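Local structure of DUF2235 domain-containing protein (Pseudomonas aeruginosa, 4O5P) at residues 61-74 / 224-238. The protein is a type VI secretion effector that acts as a phospholipase, hydrolysing phospholipids probably through an alpha/beta-hydrolase catalytic domain. Numbering follows the deposited sequence.
Sequences CCKAIHITLGFDGT and PHILAMRLYIYGFSR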
loop_
_atom_site.group_PDB
_atom_site.type_symbol
_atom_site.label_atom_id
_atom_site.label_comp_id
_atom_site.label_asym_id
_atom_site.label_seq_id
_atom_site.Cartn_x
_atom_site.Cartn_y
_atom_site.Cartn_z
ATOM N N CYS A 61 2.533 -31.490 -25.482
ATOM C CA CYS A 61 1.330 -31.297 -26.294
ATOM C C CYS A 61 0.649 -29.940 -26.076
ATOM O O CYS A 61 0.392 -29.207 -27.033
ATOM C CB CYS A 61 0.332 -32.426 -26.056
ATOM S SG CYS A 61 -0.021 -32.771 -24.330
ATOM N N CYS A 62 0.342 -29.612 -24.823
ATOM C CA CYS A 62 -0.276 -28.328 -24.503
ATOM C C CYS A 62 0.308 -27.756 -23.215
ATOM O O CYS A 62 0.985 -28.474 -22.474
ATOM C CB CYS A 62 -1.786 -28.496 -24.365
ATOM S SG CYS A 62 -2.278 -30.155 -23.843
ATOM N N LYS A 63 0.064 -26.466 -22.963
ATOM C CA LYS A 63 0.455 -25.855 -21.689
ATOM C C LYS A 63 -0.376 -24.618 -21.363
ATOM O O LYS A 63 -0.729 -23.845 -22.252
ATOM C CB LYS A 63 1.950 -25.507 -21.680
ATOM C CG LYS A 63 2.365 -24.452 -22.696
ATOM C CD LYS A 63 3.874 -24.206 -22.693
ATOM C CE LYS A 63 4.222 -23.035 -23.612
ATOM N NZ LYS A 63 5.669 -22.939 -23.945
ATOM N N ALA A 64 -0.701 -24.433 -20.087
ATOM C CA ALA A 64 -1.260 -23.158 -19.661
ATOM C C ALA A 64 -0.097 -22.230 -19.363
ATOM O O ALA A 64 1.035 -22.685 -19.151
ATOM C CB ALA A 64 -2.137 -23.328 -18.448
ATOM N N ILE A 65 -0.355 -20.929 -19.377
ATOM C CA ILE A 65 0.667 -19.975 -18.969
ATOM C C ILE A 65 0.343 -19.537 -17.548
ATOM O O ILE A 65 -0.745 -19.014 -17.294
ATOM C CB ILE A 65 0.726 -18.762 -19.924
ATOM C CG1 ILE A 65 0.835 -19.261 -21.364
ATOM C CG2 ILE A 65 1.908 -17.842 -19.576
ATOM C CD1 ILE A 65 0.907 -18.172 -22.375
ATOM N N HIS A 66 1.266 -19.785 -16.624
ATOM C CA HIS A 66 1.022 -19.476 -15.217
ATOM C C HIS A 66 1.908 -18.301 -14.845
ATOM O O HIS A 66 3.128 -18.351 -15.039
ATOM C CB HIS A 66 1.323 -20.687 -14.321
ATOM C CG HIS A 66 0.378 -21.841 -14.503
ATOM N ND1 HIS A 66 -0.789 -21.976 -13.773
ATOM C CD2 HIS A 66 0.447 -22.932 -15.303
ATOM C CE1 HIS A 66 -1.402 -23.090 -14.128
ATOM N NE2 HIS A 66 -0.669 -23.694 -15.048
ATOM N N ILE A 67 1.293 -17.235 -14.328
ATOM C CA ILE A 67 2.016 -15.987 -14.106
ATOM C C ILE A 67 1.829 -15.469 -12.689
ATOM O O ILE A 67 0.708 -15.204 -12.266
ATOM C CB ILE A 67 1.532 -14.883 -15.049
ATOM C CG1 ILE A 67 1.676 -15.304 -16.517
ATOM C CG2 ILE A 67 2.276 -13.580 -14.777
ATOM C CD1 ILE A 67 0.847 -14.451 -17.472
ATOM N N THR A 68 2.932 -15.309 -11.967
ATOM C CA THR A 68 2.909 -14.627 -10.674
ATOM C C THR A 68 3.384 -13.175 -10.830
ATOM O O THR A 68 4.425 -12.922 -11.454
ATOM C CB THR A 68 3.809 -15.344 -9.659
ATOM O OG1 THR A 68 3.407 -16.717 -9.534
ATOM C CG2 THR A 68 3.725 -14.670 -8.298
ATOM N N LEU A 69 2.628 -12.234 -10.250
ATOM C CA LEU A 69 2.954 -10.807 -10.233
ATOM C C LEU A 69 2.909 -10.280 -8.787
ATOM O O LEU A 69 1.901 -10.415 -8.114
ATOM C CB LEU A 69 1.936 -10.046 -11.088
ATOM C CG LEU A 69 2.078 -8.544 -11.302
ATOM C CD1 LEU A 69 3.476 -8.223 -11.760
ATOM C CD2 LEU A 69 1.074 -8.041 -12.345
ATOM N N GLY A 70 4.002 -9.699 -8.310
ATOM C CA GLY A 70 4.053 -9.166 -6.958
ATOM C C GLY A 70 4.298 -7.669 -6.976
ATOM O O GLY A 70 5.303 -7.213 -7.527
ATOM N N PHE A 71 3.367 -6.908 -6.392
ATOM C CA PHE A 71 3.503 -5.469 -6.230
ATOM C C PHE A 71 3.877 -5.176 -4.774
ATOM O O PHE A 71 3.050 -5.351 -3.843
ATOM C CB PHE A 71 2.182 -4.762 -6.528
ATOM C CG PHE A 71 1.665 -4.955 -7.930
ATOM C CD1 PHE A 71 2.081 -4.121 -8.953
ATOM C CD2 PHE A 71 0.711 -5.926 -8.208
ATOM C CE1 PHE A 71 1.590 -4.265 -10.237
ATOM C CE2 PHE A 71 0.201 -6.074 -9.488
ATOM C CZ PHE A 71 0.644 -5.239 -10.506
ATOM N N ASP A 72 5.115 -4.719 -4.582
ATOM C CA ASP A 72 5.653 -4.496 -3.243
ATOM C C ASP A 72 5.071 -3.242 -2.614
ATOM O O ASP A 72 4.407 -2.436 -3.288
ATOM C CB ASP A 72 7.180 -4.409 -3.256
ATOM C CG ASP A 72 7.800 -5.008 -2.007
ATOM O OD1 ASP A 72 7.091 -5.112 -0.971
ATOM O OD2 ASP A 72 9.000 -5.374 -2.053
ATOM N N GLY A 73 5.323 -3.074 -1.318
ATOM C CA GLY A 73 4.664 -2.024 -0.571
ATOM C C GLY A 73 5.360 -0.686 -0.617
ATOM O O GLY A 73 6.388 -0.519 -1.274
ATOM N N THR A 74 4.776 0.263 0.099
ATOM C CA THR A 74 5.296 1.610 0.227
ATOM C C THR A 74 6.728 1.580 0.733
ATOM O O THR A 74 6.997 1.029 1.796
ATOM C CB THR A 74 4.439 2.383 1.239
ATOM O OG1 THR A 74 3.057 2.251 0.872
ATOM C CG2 THR A 74 4.836 3.849 1.269
ATOM N N PRO A 224 3.460 -26.577 -28.663
ATOM C CA PRO A 224 2.340 -26.841 -27.750
ATOM C C PRO A 224 1.104 -25.980 -28.031
ATOM O O PRO A 224 1.254 -24.819 -28.426
ATOM C CB PRO A 224 2.920 -26.472 -26.368
ATOM C CG PRO A 224 4.390 -26.082 -26.616
ATOM C CD PRO A 224 4.461 -25.692 -28.047
ATOM N N HIS A 225 -0.093 -26.538 -27.830
ATOM C CA HIS A 225 -1.315 -25.738 -27.883
ATOM C C HIS A 225 -1.407 -24.855 -26.631
ATOM O O HIS A 225 -1.516 -25.371 -25.523
ATOM C CB HIS A 225 -2.566 -26.624 -27.954
ATOM C CG HIS A 225 -2.807 -27.243 -29.296
ATOM N ND1 HIS A 225 -1.787 -27.658 -30.126
ATOM C CD2 HIS A 225 -3.959 -27.546 -29.942
ATOM C CE1 HIS A 225 -2.298 -28.182 -31.227
ATOM N NE2 HIS A 225 -3.615 -28.127 -31.139
ATOM N N ILE A 226 -1.376 -23.533 -26.816
ATOM C CA ILE A 226 -1.499 -22.596 -25.702
ATOM C C ILE A 226 -2.943 -22.494 -25.241
ATOM O O ILE A 226 -3.816 -22.099 -26.010
ATOM C CB ILE A 226 -0.958 -21.201 -26.073
ATOM C CG1 ILE A 226 0.465 -21.310 -26.611
ATOM C CG2 ILE A 226 -0.988 -20.279 -24.870
ATOM C CD1 ILE A 226 1.388 -22.108 -25.722
ATOM N N LEU A 227 -3.189 -22.827 -23.974
ATOM C CA LEU A 227 -4.548 -23.048 -23.497
ATOM C C LEU A 227 -5.187 -21.885 -22.753
ATOM O O LEU A 227 -6.356 -21.562 -22.989
ATOM C CB LEU A 227 -4.586 -24.277 -22.598
ATOM C CG LEU A 227 -4.394 -25.612 -23.303
ATOM C CD1 LEU A 227 -4.422 -26.739 -22.299
ATOM C CD2 LEU A 227 -5.482 -25.791 -24.350
ATOM N N ALA A 228 -4.451 -21.289 -21.820
ATOM C CA ALA A 228 -5.042 -20.272 -20.956
ATOM C C ALA A 228 -3.985 -19.458 -20.257
ATOM O O ALA A 228 -2.784 -19.753 -20.338
ATOM C CB ALA A 228 -5.968 -20.912 -19.902
HETATM N N MSE A 229 -4.460 -18.439 -19.552
HETATM C CA MSE A 229 -3.612 -17.620 -18.720
HETATM C C MSE A 229 -4.186 -17.547 -17.328
HETATM O O MSE A 229 -5.321 -17.129 -17.140
HETATM C CB MSE A 229 -3.483 -16.233 -19.318
HETATM C CG MSE A 229 -2.599 -16.292 -20.529
HETATM SE SE MSE A 229 -2.086 -14.663 -21.312
HETATM C CE MSE A 229 -1.800 -13.503 -19.726
ATOM N N ARG A 230 -3.373 -17.959 -16.360
ATOM C CA ARG A 230 -3.800 -18.102 -14.980
ATOM C C ARG A 230 -2.876 -17.262 -14.114
ATOM O O ARG A 230 -1.653 -17.440 -14.160
ATOM C CB ARG A 230 -3.715 -19.570 -14.580
ATOM C CG ARG A 230 -4.456 -20.504 -15.527
ATOM C CD ARG A 230 -5.928 -20.193 -15.526
ATOM N NE ARG A 230 -6.700 -21.024 -16.453
ATOM C CZ ARG A 230 -7.941 -20.735 -16.839
ATOM N NH1 ARG A 230 -8.548 -19.645 -16.375
ATOM N NH2 ARG A 230 -8.580 -21.534 -17.679
ATOM N N LEU A 231 -3.456 -16.342 -13.336
ATOM C CA LEU A 231 -2.668 -15.326 -12.629
ATOM C C LEU A 231 -2.668 -15.532 -11.114
ATOM O O LEU A 231 -3.687 -15.863 -10.527
ATOM C CB LEU A 231 -3.187 -13.916 -12.929
ATOM C CG LEU A 231 -3.120 -13.381 -14.363
ATOM C CD1 LEU A 231 -3.259 -11.886 -14.389
ATOM C CD2 LEU A 231 -1.845 -13.780 -15.026
ATOM N N TYR A 232 -1.506 -15.333 -10.503
ATOM C CA TYR A 232 -1.333 -15.364 -9.057
ATOM C C TYR A 232 -0.684 -14.028 -8.721
ATOM O O TYR A 232 0.398 -13.708 -9.233
ATOM C CB TYR A 232 -0.462 -16.561 -8.654
ATOM C CG TYR A 232 -0.903 -17.807 -9.392
ATOM C CD1 TYR A 232 -0.434 -18.074 -10.677
ATOM C CD2 TYR A 232 -1.832 -18.678 -8.837
ATOM C CE1 TYR A 232 -0.858 -19.181 -11.374
ATOM C CE2 TYR A 232 -2.264 -19.796 -9.539
ATOM C CZ TYR A 232 -1.767 -20.039 -10.799
ATOM O OH TYR A 232 -2.185 -21.143 -11.508
ATOM N N ILE A 233 -1.370 -13.229 -7.903
ATOM C CA ILE A 233 -1.015 -11.817 -7.715
ATOM C C ILE A 233 -0.866 -11.527 -6.223
ATOM O O ILE A 233 -1.775 -11.824 -5.456
ATOM C CB ILE A 233 -2.135 -10.878 -8.256
ATOM C CG1 ILE A 233 -2.568 -11.259 -9.687
ATOM C CG2 ILE A 233 -1.707 -9.415 -8.184
ATOM C CD1 ILE A 233 -1.593 -10.883 -10.770
ATOM N N TYR A 234 0.265 -10.954 -5.810
ATOM C CA TYR A 234 0.488 -10.638 -4.400
ATOM C C TYR A 234 0.735 -9.132 -4.295
ATOM O O TYR A 234 1.446 -8.569 -5.123
ATOM C CB TYR A 234 1.705 -11.409 -3.840
ATOM C CG TYR A 234 1.695 -12.908 -4.115
ATOM C CD1 TYR A 234 0.704 -13.726 -3.589
ATOM C CD2 TYR A 234 2.687 -13.495 -4.892
ATOM C CE1 TYR A 234 0.691 -15.091 -3.840
ATOM C CE2 TYR A 234 2.690 -14.858 -5.144
ATOM C CZ TYR A 234 1.695 -15.647 -4.613
ATOM O OH TYR A 234 1.693 -16.992 -4.880
ATOM N N GLY A 235 0.153 -8.475 -3.289
ATOM C CA GLY A 235 0.392 -7.051 -3.115
ATOM C C GLY A 235 0.460 -6.667 -1.645
ATOM O O GLY A 235 -0.210 -7.285 -0.815
ATOM N N PHE A 236 1.260 -5.659 -1.318
ATOM C CA PHE A 236 1.252 -5.151 0.075
ATOM C C PHE A 236 1.149 -3.636 0.044
ATOM O O PHE A 236 1.816 -2.990 -0.770
ATOM C CB PHE A 236 2.505 -5.661 0.829
ATOM C CG PHE A 236 2.888 -4.885 2.081
ATOM C CD1 PHE A 236 1.941 -4.452 3.020
ATOM C CD2 PHE A 236 4.234 -4.638 2.334
ATOM C CE1 PHE A 236 2.348 -3.753 4.165
ATOM C CE2 PHE A 236 4.646 -3.956 3.482
ATOM C CZ PHE A 236 3.706 -3.509 4.391
ATOM N N SER A 237 0.292 -3.067 0.899
ATOM C CA SER A 237 0.238 -1.600 1.079
ATOM C C SER A 237 -0.268 -0.925 -0.187
ATOM O O SER A 237 -1.296 -1.303 -0.719
ATOM C CB SER A 237 1.610 -1.044 1.469
ATOM O OG SER A 237 1.519 0.313 1.933
ATOM N N ARG A 238 0.458 0.064 -0.694
ATOM C CA ARG A 238 0.052 0.652 -1.951
ATOM C C ARG A 238 0.181 -0.357 -3.080
ATOM O O ARG A 238 -0.441 -0.205 -4.131
ATOM C CB ARG A 238 0.809 1.955 -2.229
ATOM C CG ARG A 238 0.279 3.053 -1.339
ATOM C CD ARG A 238 1.162 4.257 -1.262
ATOM N NE ARG A 238 0.497 5.302 -0.500
ATOM C CZ ARG A 238 0.721 5.553 0.788
ATOM N NH1 ARG A 238 1.597 4.827 1.481
ATOM N NH2 ARG A 238 0.064 6.535 1.382
HETATM O O HOH W 1 3.536 -17.799 -6.500
#
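With CG set beside its own backbone N in both residues (chi1 -68° in H66, -45° in Y232), the two rings project from the same side of the sheet and meet rim to rim. H66 ND1 and Y232 OH lie 2.8 Å apart in a hydrogen bond that either atom could donate. The pair sits on neighbouring parallel strands, 62-71 and 225-236, within the central sheet of an alpha/beta-hydrolase fold, and illustrates how such a sheet can deliver a residue to a strand-helix turn, here S237, the probable nucleophile. Backbone hydrogen bonds run the length of the pairing, and a beta bulge at L227-A228 shifts the register by one residue between K63 and I65.

From I65 onward the face bearing I67, L69 and F71 is lined by apolar side chains. L231 lies alongside I67, its CD2 3.6 Å from I67 CB, while the selenomethionine at M229 bends its chain to bring CE against I67 CD1. I233 CD1 then reaches L69 CB at 3.6 Å, and its CG2 branch meets the edge of the F71 ring. Helices 139-162 and 238-254 cover this face. On the other face T68 turns its methyl CG2 to Y234 CE2, and one water joins T68 OG1 to Y234 OH.

Beyond F236 the strand 225-236 runs into a tight turn, with S237 at positive phi (67°), consistent with the nucleophile elbow of this fold. S237 OG hydrogen-bonds H379 NE2, consistent with a Ser-His-Asp triad. The extended R238 chain brings NH1 close to T74, while its NE hydrogen-bonds the carbonyl oxygen of A285. T74 OG1 thus has two partners: S237 OG at 2.7 Å, and R238 NH1, which approaches at 3.0 Å with the hydroxyl oxygen close to the guanidinium plane.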